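Local coordinates for uncharacterized protein conserved in bacteria (Streptococcus suis, PDB 4FZ4) that probably binds glycosaminoglycans of the host through a helical surface-antigen domain and so mediates attachment of the pathogen to host cells, at residues N52-A56 and V69-L73. Numbering follows the deposited sequence.
Sequences NMDYA and VKGDL
Residues 52-55 belong to the end of helix 36-55, with Ala56 next in the chain, and residues 69-73 lie in the first turns of helix 66-95. These successive helices of an all-helical domain run in broadly opposite directions. The contact is the turn end of a helical hairpin, beside the short connection. Asn52-Tyr55 and Val69-Leu73 have helical backbones, with hydrogen bonds from Ala56 N to Asn52 O at 2.9 Å and from Leu73 N to Val69 O at 3.2 Å. The closest CA atoms are those of Asn52 and Val69, 6.1 Å apart. About 303 Å² is buried, most of it on Asn52, Val69 and Leu73. Asn52 points toward the second helix, with chi1 at -92°. Its CB lies 3.7 Å from Leu73 CD2, and its O lies 3.6 Å from Val69 CG1. Its ND2 gives a weak hydrogen bond to Asp72 OD2, at 3.2 Å and 127°. Val69 (chi1 t) sets CG2 3.8 Å from Tyr55 CD2 and CG1 4.1 Å from Ala56 CB. Leu73 (m, t) brings CD1 to 3.9 Å from Ala56 CB and CD2 to 4.2 Å from Met53 CB. Helix 3-23 closes the buried side, where Met53 meets Val13 and Leu16, and Ala56 meets Val9. Tyr55 OH bonds Asp63 in the connection. Cohesion thus comes mainly from the Val69 and Leu73 methyls; the weak Asn52-Asp72 bond, between partly exposed residues, adds little.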
loop_
_atom_site.group_PDB
_atom_site.type_symbol
_atom_site.label_atom_id
_atom_site.label_comp_id
_atom_site.label_asym_id
_atom_site.label_seq_id
_atom_site.Cartn_x
_atom_site.Cartn_y
_atom_site.Cartn_z
ATOM N N ASN A 52 8.405 -12.247 -6.277
ATOM C CA ASN A 52 9.234 -12.392 -5.080
ATOM C C ASN A 52 8.702 -13.391 -4.077
ATOM O O ASN A 52 9.486 -14.092 -3.429
ATOM C CB ASN A 52 9.421 -11.051 -4.370
ATOM C CG ASN A 52 10.650 -10.323 -4.837
ATOM O OD1 ASN A 52 11.769 -10.796 -4.650
ATOM N ND2 ASN A 52 10.455 -9.167 -5.457
ATOM N N MET A 53 7.383 -13.465 -3.915
ATOM C CA MET A 53 6.858 -14.426 -2.952
ATOM C C MET A 53 6.780 -15.838 -3.516
ATOM O O MET A 53 6.819 -16.803 -2.762
ATOM C CB MET A 53 5.511 -13.966 -2.359
ATOM C CG MET A 53 4.466 -13.442 -3.323
ATOM S SD MET A 53 3.348 -12.256 -2.474
ATOM C CE MET A 53 2.411 -13.327 -1.436
ATOM N N ASP A 54 6.696 -15.969 -4.836
ATOM C CA ASP A 54 6.673 -17.298 -5.437
ATOM C C ASP A 54 8.062 -17.868 -5.190
ATOM O O ASP A 54 8.221 -19.036 -4.825
ATOM C CB ASP A 54 6.418 -17.230 -6.946
ATOM C CG ASP A 54 4.982 -16.853 -7.288
ATOM O OD1 ASP A 54 4.105 -16.912 -6.390
ATOM O OD2 ASP A 54 4.729 -16.514 -8.465
ATOM N N TYR A 55 9.063 -17.009 -5.384
ATOM C CA TYR A 55 10.467 -17.354 -5.193
ATOM C C TYR A 55 10.755 -17.678 -3.736
ATOM O O TYR A 55 11.485 -18.623 -3.440
ATOM C CB TYR A 55 11.361 -16.188 -5.620
ATOM C CG TYR A 55 12.844 -16.523 -5.647
ATOM C CD1 TYR A 55 13.487 -16.833 -6.846
ATOM C CD2 TYR A 55 13.597 -16.551 -4.473
ATOM C CE1 TYR A 55 14.839 -17.161 -6.876
ATOM C CE2 TYR A 55 14.946 -16.881 -4.492
ATOM C CZ TYR A 55 15.563 -17.184 -5.696
ATOM O OH TYR A 55 16.903 -17.509 -5.725
ATOM N N ALA A 56 10.190 -16.889 -2.825
ATOM C CA ALA A 56 10.411 -17.104 -1.396
ATOM C C ALA A 56 9.865 -18.458 -0.955
ATOM O O ALA A 56 10.106 -18.902 0.171
ATOM C CB ALA A 56 9.762 -15.979 -0.588
ATOM N N VAL A 69 15.517 -10.866 -1.420
ATOM C CA VAL A 69 14.137 -11.272 -1.631
ATOM C C VAL A 69 13.288 -10.933 -0.411
ATOM O O VAL A 69 12.128 -10.538 -0.545
ATOM C CB VAL A 69 14.035 -12.795 -1.942
ATOM C CG1 VAL A 69 12.582 -13.252 -1.883
ATOM C CG2 VAL A 69 14.601 -13.075 -3.336
ATOM N N LYS A 70 13.869 -11.073 0.779
ATOM C CA LYS A 70 13.137 -10.773 2.001
ATOM C C LYS A 70 12.787 -9.289 2.101
ATOM O O LYS A 70 11.623 -8.927 2.259
ATOM C CB LYS A 70 13.940 -11.193 3.234
ATOM C CG LYS A 70 13.147 -11.039 4.525
ATOM C CD LYS A 70 13.900 -11.544 5.745
ATOM C CE LYS A 70 13.036 -11.409 6.999
ATOM N NZ LYS A 70 13.738 -11.861 8.235
ATOM N N GLY A 71 13.799 -8.432 2.008
ATOM C CA GLY A 71 13.555 -7.005 2.083
ATOM C C GLY A 71 12.460 -6.585 1.122
ATOM O O GLY A 71 11.639 -5.726 1.448
ATOM N N ASP A 72 12.451 -7.191 -0.065
ATOM C CA ASP A 72 11.453 -6.887 -1.091
ATOM C C ASP A 72 10.050 -7.239 -0.607
ATOM O O ASP A 72 9.071 -6.542 -0.908
ATOM C CB ASP A 72 11.760 -7.664 -2.380
ATOM C CG ASP A 72 12.803 -6.973 -3.246
ATOM O OD1 ASP A 72 13.780 -6.432 -2.684
ATOM O OD2 ASP A 72 12.653 -6.980 -4.490
ATOM N N LEU A 73 9.953 -8.335 0.135
ATOM C CA LEU A 73 8.665 -8.747 0.667
ATOM C C LEU A 73 8.184 -7.679 1.635
ATOM O O LEU A 73 7.014 -7.284 1.607
ATOM C CB LEU A 73 8.778 -10.101 1.367
ATOM C CG LEU A 73 9.126 -11.281 0.448
ATOM C CD1 LEU A 73 8.818 -12.591 1.179
ATOM C CD2 LEU A 73 8.322 -11.211 -0.838
#